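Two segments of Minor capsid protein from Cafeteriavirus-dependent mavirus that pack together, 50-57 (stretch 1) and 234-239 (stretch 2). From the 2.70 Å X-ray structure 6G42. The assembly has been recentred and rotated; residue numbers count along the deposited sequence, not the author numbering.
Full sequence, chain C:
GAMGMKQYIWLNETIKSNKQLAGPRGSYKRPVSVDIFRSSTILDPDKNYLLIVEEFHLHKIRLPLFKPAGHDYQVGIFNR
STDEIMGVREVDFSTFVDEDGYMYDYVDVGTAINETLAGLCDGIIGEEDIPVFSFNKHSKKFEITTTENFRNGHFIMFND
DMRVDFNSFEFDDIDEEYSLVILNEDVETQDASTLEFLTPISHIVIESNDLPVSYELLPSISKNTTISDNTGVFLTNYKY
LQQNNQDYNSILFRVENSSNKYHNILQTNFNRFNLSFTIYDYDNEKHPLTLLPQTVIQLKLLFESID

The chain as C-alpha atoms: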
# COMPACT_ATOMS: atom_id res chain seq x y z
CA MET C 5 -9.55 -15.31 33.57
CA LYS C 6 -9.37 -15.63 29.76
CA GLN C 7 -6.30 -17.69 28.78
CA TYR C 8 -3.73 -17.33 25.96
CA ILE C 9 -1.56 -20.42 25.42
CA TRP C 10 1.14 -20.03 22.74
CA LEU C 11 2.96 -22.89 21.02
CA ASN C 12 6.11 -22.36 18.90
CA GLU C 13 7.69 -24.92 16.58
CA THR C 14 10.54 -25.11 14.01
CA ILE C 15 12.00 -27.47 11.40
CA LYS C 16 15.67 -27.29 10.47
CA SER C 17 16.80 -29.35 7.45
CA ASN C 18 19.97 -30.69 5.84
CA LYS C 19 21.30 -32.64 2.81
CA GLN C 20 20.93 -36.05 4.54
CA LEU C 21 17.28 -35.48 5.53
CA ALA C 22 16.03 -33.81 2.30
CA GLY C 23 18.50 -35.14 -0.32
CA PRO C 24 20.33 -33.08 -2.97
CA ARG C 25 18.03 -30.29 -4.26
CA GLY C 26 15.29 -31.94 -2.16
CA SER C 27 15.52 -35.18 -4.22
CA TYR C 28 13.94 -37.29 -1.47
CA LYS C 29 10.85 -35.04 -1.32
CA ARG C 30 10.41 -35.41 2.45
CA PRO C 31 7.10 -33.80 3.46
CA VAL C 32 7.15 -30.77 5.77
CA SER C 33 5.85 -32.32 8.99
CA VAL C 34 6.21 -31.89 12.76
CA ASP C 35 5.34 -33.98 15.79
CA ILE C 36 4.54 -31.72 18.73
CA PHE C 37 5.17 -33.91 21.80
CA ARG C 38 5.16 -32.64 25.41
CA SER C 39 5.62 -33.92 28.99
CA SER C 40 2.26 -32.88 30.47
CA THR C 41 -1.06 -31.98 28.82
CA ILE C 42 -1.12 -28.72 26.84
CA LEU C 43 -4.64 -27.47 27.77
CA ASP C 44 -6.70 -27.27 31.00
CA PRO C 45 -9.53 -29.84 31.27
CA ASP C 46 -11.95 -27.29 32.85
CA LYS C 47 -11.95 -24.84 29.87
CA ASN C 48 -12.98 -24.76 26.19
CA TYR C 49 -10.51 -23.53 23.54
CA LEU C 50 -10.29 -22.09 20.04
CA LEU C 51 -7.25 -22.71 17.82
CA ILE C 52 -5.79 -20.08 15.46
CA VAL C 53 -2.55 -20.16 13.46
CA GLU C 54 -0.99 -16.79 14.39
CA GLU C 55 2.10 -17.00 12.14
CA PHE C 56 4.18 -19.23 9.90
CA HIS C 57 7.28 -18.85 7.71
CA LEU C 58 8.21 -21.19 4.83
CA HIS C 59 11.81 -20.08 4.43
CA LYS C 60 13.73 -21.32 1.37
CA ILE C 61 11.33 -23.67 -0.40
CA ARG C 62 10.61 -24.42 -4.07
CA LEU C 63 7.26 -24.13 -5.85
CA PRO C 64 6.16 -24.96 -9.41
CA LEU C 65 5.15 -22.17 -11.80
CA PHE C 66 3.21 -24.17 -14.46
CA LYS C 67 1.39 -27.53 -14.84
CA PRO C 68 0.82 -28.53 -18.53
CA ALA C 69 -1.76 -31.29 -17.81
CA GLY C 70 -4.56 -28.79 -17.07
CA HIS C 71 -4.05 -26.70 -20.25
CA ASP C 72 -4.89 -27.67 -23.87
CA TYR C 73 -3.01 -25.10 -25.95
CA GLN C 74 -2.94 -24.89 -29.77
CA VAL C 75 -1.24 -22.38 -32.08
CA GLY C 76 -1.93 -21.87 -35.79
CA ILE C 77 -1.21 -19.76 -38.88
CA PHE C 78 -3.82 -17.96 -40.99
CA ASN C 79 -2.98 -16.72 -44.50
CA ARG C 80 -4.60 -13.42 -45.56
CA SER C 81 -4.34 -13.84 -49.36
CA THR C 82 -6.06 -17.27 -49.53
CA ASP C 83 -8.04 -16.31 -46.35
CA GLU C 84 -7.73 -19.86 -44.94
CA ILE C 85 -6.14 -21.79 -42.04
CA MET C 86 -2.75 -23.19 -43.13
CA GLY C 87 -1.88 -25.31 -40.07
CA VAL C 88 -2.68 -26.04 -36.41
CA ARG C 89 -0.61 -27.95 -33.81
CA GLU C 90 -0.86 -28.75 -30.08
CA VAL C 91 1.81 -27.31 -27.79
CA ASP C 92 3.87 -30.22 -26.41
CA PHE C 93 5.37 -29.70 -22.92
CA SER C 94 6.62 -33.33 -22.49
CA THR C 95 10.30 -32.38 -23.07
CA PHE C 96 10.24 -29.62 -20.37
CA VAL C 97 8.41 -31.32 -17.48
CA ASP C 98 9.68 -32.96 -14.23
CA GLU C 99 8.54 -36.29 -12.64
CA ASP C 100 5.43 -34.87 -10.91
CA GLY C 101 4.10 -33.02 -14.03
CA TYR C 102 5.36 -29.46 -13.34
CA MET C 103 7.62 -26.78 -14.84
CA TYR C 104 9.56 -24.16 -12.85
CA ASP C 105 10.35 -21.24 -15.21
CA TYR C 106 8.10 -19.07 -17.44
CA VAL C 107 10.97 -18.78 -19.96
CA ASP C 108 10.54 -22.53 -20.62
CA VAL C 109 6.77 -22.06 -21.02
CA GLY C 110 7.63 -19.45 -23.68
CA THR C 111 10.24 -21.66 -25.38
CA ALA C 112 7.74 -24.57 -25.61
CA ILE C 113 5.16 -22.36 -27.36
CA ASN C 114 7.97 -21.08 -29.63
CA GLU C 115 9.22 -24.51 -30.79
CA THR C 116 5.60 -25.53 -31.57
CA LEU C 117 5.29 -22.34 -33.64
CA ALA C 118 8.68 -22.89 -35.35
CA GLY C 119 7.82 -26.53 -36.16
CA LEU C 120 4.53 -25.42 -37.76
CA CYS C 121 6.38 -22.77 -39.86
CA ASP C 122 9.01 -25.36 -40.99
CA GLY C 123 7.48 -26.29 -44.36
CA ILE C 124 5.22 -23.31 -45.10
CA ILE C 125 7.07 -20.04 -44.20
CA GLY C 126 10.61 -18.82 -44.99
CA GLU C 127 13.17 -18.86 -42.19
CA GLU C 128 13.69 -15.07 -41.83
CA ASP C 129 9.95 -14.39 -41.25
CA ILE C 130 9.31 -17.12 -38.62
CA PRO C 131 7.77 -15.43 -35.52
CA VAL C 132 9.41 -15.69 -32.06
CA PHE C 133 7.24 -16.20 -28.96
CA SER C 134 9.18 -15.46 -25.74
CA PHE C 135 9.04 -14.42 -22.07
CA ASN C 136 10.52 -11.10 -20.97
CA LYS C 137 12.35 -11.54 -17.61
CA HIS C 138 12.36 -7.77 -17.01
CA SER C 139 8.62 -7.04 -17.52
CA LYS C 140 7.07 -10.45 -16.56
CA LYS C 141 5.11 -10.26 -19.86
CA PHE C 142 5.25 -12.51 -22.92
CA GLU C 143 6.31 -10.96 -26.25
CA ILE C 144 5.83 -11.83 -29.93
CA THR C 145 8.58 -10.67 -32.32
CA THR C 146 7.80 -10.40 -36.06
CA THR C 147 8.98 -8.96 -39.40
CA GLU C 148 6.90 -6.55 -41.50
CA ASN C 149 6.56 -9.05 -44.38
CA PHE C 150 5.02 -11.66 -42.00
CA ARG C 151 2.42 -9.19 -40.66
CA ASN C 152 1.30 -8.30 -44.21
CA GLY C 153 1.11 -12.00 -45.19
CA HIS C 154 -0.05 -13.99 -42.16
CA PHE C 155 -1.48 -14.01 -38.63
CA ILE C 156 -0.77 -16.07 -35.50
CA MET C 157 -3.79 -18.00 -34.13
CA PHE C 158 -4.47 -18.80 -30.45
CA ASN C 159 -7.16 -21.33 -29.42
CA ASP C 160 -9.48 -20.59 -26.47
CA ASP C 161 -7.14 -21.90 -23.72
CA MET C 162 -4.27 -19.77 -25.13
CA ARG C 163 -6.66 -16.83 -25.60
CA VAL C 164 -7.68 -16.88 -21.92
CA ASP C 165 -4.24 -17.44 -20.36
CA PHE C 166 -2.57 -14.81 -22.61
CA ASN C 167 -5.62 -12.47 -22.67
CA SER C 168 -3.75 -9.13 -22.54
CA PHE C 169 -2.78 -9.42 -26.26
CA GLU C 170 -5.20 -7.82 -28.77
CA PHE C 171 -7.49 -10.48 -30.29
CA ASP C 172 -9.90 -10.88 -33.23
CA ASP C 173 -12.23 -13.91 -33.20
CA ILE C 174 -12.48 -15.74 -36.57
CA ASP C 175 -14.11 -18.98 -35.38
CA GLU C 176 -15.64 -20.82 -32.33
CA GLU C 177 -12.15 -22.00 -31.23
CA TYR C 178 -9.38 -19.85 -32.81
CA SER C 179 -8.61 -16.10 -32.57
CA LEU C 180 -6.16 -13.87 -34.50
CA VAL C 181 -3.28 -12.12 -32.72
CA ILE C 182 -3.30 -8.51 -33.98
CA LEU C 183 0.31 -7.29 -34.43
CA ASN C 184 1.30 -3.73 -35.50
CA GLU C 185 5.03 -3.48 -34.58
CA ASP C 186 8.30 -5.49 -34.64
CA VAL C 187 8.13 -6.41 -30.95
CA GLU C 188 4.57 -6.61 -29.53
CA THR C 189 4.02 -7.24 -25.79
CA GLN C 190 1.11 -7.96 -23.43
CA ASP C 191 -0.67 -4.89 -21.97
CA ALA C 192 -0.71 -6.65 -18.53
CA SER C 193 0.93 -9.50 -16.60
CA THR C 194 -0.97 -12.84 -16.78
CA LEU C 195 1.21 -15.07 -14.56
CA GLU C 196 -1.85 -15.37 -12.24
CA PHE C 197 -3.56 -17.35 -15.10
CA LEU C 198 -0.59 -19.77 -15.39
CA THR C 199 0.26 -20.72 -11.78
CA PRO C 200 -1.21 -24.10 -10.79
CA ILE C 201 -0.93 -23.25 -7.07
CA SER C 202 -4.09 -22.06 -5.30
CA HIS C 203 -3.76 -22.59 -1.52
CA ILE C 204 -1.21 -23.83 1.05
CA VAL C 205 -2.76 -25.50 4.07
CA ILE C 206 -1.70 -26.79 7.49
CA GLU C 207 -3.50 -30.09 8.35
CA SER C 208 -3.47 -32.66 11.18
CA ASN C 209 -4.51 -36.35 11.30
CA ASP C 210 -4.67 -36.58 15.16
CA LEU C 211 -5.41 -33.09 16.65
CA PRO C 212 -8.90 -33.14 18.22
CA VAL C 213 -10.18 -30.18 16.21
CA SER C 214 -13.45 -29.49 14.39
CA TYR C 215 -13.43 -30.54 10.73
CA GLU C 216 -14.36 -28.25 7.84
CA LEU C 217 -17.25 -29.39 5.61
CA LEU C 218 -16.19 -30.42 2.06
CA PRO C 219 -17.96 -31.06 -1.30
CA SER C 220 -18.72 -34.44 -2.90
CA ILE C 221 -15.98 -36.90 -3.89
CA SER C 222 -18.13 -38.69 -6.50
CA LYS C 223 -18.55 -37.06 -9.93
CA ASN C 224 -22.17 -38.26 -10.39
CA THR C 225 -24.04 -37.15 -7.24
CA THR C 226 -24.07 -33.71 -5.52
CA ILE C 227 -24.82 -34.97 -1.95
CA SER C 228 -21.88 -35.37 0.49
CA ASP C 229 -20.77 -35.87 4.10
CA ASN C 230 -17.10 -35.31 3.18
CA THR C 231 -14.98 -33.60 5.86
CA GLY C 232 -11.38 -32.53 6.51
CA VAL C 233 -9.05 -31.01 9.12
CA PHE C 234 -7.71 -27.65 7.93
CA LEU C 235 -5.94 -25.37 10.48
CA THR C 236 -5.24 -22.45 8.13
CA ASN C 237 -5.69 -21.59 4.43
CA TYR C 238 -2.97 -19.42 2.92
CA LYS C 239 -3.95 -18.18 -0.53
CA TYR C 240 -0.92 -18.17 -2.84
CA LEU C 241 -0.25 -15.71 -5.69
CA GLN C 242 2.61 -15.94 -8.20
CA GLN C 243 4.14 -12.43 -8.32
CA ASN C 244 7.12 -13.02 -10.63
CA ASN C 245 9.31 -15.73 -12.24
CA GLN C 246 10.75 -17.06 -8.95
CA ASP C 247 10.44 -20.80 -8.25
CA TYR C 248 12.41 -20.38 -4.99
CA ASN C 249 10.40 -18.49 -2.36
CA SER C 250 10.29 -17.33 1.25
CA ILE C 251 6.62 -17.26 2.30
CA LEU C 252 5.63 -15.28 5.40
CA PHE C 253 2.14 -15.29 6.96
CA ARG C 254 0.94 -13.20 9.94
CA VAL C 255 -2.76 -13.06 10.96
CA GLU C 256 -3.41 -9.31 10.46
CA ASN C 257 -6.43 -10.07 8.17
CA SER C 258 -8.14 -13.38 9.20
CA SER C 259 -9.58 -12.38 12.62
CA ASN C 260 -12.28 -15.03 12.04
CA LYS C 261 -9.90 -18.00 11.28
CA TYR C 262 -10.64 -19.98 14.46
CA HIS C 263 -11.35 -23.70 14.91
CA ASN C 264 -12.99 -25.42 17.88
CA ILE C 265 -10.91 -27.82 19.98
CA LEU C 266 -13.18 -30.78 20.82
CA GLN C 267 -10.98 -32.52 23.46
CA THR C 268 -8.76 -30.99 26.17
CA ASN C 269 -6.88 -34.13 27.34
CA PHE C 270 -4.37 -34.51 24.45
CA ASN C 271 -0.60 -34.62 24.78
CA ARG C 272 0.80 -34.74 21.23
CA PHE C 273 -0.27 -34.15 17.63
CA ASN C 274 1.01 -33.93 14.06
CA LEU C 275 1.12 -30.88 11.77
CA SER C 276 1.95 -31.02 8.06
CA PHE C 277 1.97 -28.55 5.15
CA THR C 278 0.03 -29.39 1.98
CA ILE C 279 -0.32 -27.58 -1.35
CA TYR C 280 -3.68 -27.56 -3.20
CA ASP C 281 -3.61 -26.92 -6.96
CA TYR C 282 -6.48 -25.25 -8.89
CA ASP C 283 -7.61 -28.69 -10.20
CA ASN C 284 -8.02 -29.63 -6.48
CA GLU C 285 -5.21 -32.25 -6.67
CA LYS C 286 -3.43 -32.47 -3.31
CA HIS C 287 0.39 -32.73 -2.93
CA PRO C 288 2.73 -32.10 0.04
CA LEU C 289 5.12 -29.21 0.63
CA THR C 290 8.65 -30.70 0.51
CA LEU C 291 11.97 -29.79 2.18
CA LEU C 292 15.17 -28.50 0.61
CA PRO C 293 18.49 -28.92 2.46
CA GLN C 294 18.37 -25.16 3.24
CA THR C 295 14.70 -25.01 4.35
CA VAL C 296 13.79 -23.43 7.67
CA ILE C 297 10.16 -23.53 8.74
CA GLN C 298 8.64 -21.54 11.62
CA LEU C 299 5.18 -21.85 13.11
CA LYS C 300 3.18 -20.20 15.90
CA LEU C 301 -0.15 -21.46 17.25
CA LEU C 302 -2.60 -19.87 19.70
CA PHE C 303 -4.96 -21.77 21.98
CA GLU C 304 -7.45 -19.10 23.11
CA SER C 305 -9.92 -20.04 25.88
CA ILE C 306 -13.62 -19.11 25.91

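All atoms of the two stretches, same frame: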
# COMPACT_ATOMS: atom_id res chain seq x y z
N LEU C 50 -10.37 -22.29 21.48
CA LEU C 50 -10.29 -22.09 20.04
C LEU C 50 -8.83 -22.19 19.63
O LEU C 50 -7.96 -21.84 20.41
CB LEU C 50 -10.83 -20.71 19.67
CG LEU C 50 -12.28 -20.41 20.06
CD1 LEU C 50 -12.58 -18.94 19.78
CD2 LEU C 50 -13.26 -21.30 19.32
N LEU C 51 -8.59 -22.66 18.42
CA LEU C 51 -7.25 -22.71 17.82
C LEU C 51 -7.17 -21.75 16.63
O LEU C 51 -8.02 -21.79 15.73
CB LEU C 51 -6.93 -24.12 17.34
CG LEU C 51 -5.70 -24.30 16.44
CD1 LEU C 51 -4.41 -24.00 17.20
CD2 LEU C 51 -5.66 -25.71 15.91
N ILE C 52 -6.12 -20.93 16.61
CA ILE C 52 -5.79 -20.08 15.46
C ILE C 52 -4.29 -20.11 15.19
O ILE C 52 -3.48 -20.06 16.12
CB ILE C 52 -6.30 -18.63 15.65
CG1 ILE C 52 -6.00 -17.78 14.41
CG2 ILE C 52 -5.71 -17.96 16.88
CD1 ILE C 52 -6.89 -16.55 14.31
N VAL C 53 -3.94 -20.22 13.91
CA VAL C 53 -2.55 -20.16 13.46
C VAL C 53 -2.19 -18.68 13.36
O VAL C 53 -2.60 -18.01 12.41
CB VAL C 53 -2.36 -20.89 12.11
CG1 VAL C 53 -0.91 -20.79 11.62
CG2 VAL C 53 -2.78 -22.35 12.24
N GLU C 54 -1.44 -18.19 14.34
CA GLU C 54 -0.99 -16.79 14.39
C GLU C 54 -0.01 -16.45 13.25
O GLU C 54 -0.17 -15.45 12.55
CB GLU C 54 -0.34 -16.50 15.75
CG GLU C 54 0.20 -15.08 15.97
CD GLU C 54 -0.88 -14.02 16.13
OE1 GLU C 54 -2.08 -14.38 16.25
OE2 GLU C 54 -0.51 -12.82 16.15
N GLU C 55 1.00 -17.30 13.06
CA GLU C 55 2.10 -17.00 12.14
C GLU C 55 2.83 -18.25 11.68
O GLU C 55 3.02 -19.19 12.46
CB GLU C 55 3.05 -16.02 12.85
CG GLU C 55 4.47 -15.88 12.31
CD GLU C 55 5.28 -14.82 13.06
OE1 GLU C 55 5.03 -14.61 14.27
OE2 GLU C 55 6.18 -14.20 12.44
N PHE C 56 3.19 -18.27 10.40
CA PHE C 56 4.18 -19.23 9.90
C PHE C 56 5.16 -18.58 8.92
O PHE C 56 4.93 -17.47 8.43
CB PHE C 56 3.54 -20.51 9.33
CG PHE C 56 2.77 -20.32 8.04
CD1 PHE C 56 3.43 -20.26 6.82
CD2 PHE C 56 1.38 -20.30 8.04
CE1 PHE C 56 2.73 -20.11 5.63
CE2 PHE C 56 0.67 -20.17 6.86
CZ PHE C 56 1.34 -20.07 5.65
N HIS C 57 6.26 -19.29 8.66
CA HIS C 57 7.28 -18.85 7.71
C HIS C 57 7.88 -20.05 6.98
O HIS C 57 8.47 -20.92 7.60
CB HIS C 57 8.36 -18.06 8.45
CG HIS C 57 9.28 -17.27 7.55
ND1 HIS C 57 8.97 -16.92 6.26
CD2 HIS C 57 10.50 -16.75 7.79
CE1 HIS C 57 9.97 -16.22 5.74
NE2 HIS C 57 10.91 -16.10 6.65
N PHE C 234 -8.46 -28.75 8.53
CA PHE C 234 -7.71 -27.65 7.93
C PHE C 234 -7.51 -26.62 9.04
O PHE C 234 -8.49 -26.10 9.57
CB PHE C 234 -8.51 -27.01 6.79
CG PHE C 234 -8.62 -27.85 5.54
CD1 PHE C 234 -9.32 -29.05 5.54
CD2 PHE C 234 -8.09 -27.41 4.34
CE1 PHE C 234 -9.44 -29.82 4.39
CE2 PHE C 234 -8.20 -28.17 3.17
CZ PHE C 234 -8.88 -29.37 3.20
N LEU C 235 -6.26 -26.34 9.41
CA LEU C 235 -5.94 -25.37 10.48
C LEU C 235 -5.72 -23.92 10.02
O LEU C 235 -5.98 -22.99 10.77
CB LEU C 235 -4.73 -25.85 11.29
CG LEU C 235 -4.86 -27.24 11.92
CD1 LEU C 235 -3.70 -27.47 12.87
CD2 LEU C 235 -6.18 -27.44 12.65
N THR C 236 -5.23 -23.75 8.80
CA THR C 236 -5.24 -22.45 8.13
C THR C 236 -5.19 -22.64 6.61
O THR C 236 -4.74 -23.68 6.12
CB THR C 236 -4.10 -21.51 8.62
OG1 THR C 236 -4.32 -20.17 8.14
CG2 THR C 236 -2.72 -21.99 8.18
N ASN C 237 -5.69 -21.63 5.89
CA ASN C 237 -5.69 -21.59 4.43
C ASN C 237 -4.95 -20.35 3.99
O ASN C 237 -5.48 -19.25 4.08
CB ASN C 237 -7.12 -21.44 3.90
CG ASN C 237 -7.86 -22.75 3.85
OD1 ASN C 237 -7.83 -23.53 4.80
ND2 ASN C 237 -8.58 -22.97 2.75
N TYR C 238 -3.72 -20.53 3.51
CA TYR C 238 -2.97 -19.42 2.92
C TYR C 238 -3.23 -19.44 1.43
O TYR C 238 -2.92 -20.42 0.76
CB TYR C 238 -1.48 -19.57 3.21
CG TYR C 238 -0.63 -18.49 2.61
CD1 TYR C 238 -0.42 -17.29 3.29
CD2 TYR C 238 -0.02 -18.65 1.37
CE1 TYR C 238 0.37 -16.29 2.75
CE2 TYR C 238 0.76 -17.65 0.82
CZ TYR C 238 0.95 -16.47 1.51
OH TYR C 238 1.73 -15.47 0.97
N LYS C 239 -3.82 -18.36 0.91
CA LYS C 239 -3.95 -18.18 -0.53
C LYS C 239 -2.61 -17.77 -1.11
O LYS C 239 -1.98 -16.84 -0.62
CB LYS C 239 -4.98 -17.09 -0.84
CG LYS C 239 -5.32 -16.95 -2.32
CD LYS C 239 -6.15 -18.13 -2.80
CE LYS C 239 -6.28 -18.18 -4.30
NZ LYS C 239 -6.89 -19.48 -4.68

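What holds these two stretches together, given that no hydrogen bond passes between them? The strand axes approach no closer than 8.5 Å and their N-to-C directions differ by 33°, so the backbones are not paired as neighbours in one sheet. The gap is filled by side chains: Leu 51, Val 53 and Phe 56 from the first stretch meet Leu 235, Thr 236 and Tyr 238 from the second, all with their CA-to-CB bonds directed toward the other stretch. The two stretches bury 285 Å² between them, both sides summed, with apolar side-chain contacts prominent.

How do the aliphatic side chains meet? Leu 51 (chi1 t, chi2 p) and Leu 235 (chi1 m, chi2 t) adopt different rotamers, and these bring Leu 51 CD2 over both methyls of Leu 235, 3.7 Å from Leu 235 CD2 and 4.0 Å from Leu 235 CD1. Val 53, with chi1 at 178°, places CG2 where the second stretch comes nearest: Val 53 CG2 is 3.6 Å from Leu 235 O, 4.1 Å from Leu 235 CB and 3.9 Å from Thr 236 CB. This one methyl therefore packs against backbone as well as side chain. The closeness suits the register, since Val 53 CA and Thr 236 CA are 6.4 Å apart, a distance that a short branched side chain can bridge.

Why does a large aromatic take over further along? Phe 56 CA and Tyr 238 CA are 10.0 Å apart, and at that separation a long side chain is needed to make contact. The chi1 of Phe 56, 69° (p), carries its ring across the widening gap, with chi2 at 80°. The far end of the ring then reaches the second strand: Phe 56 CZ is 3.8 Å from Tyr 238 CB, which sits at the ring edge near its plane, while Phe 56 CE2 is 4.1 Å from Thr 236 CG2. Thr 236, at chi1 -168° (t), thus has its methyl within reach of the phenyl ring.

How do the two aromatic rings fit together? They form an offset edge-to-face pair, the edge of Phe 56 directed toward the face of Tyr 238, with centroids 5.8 Å apart and planes at 71°. Tyr 238 has chi1 at 179° (t) and chi2 at 86°, so its ring extends beyond CB and stands steeply to that of Phe 56. The hydroxyl plays no part in this contact: Tyr 238 OH lies at the far end of its ring, and it is CB that comes closest to Phe 56.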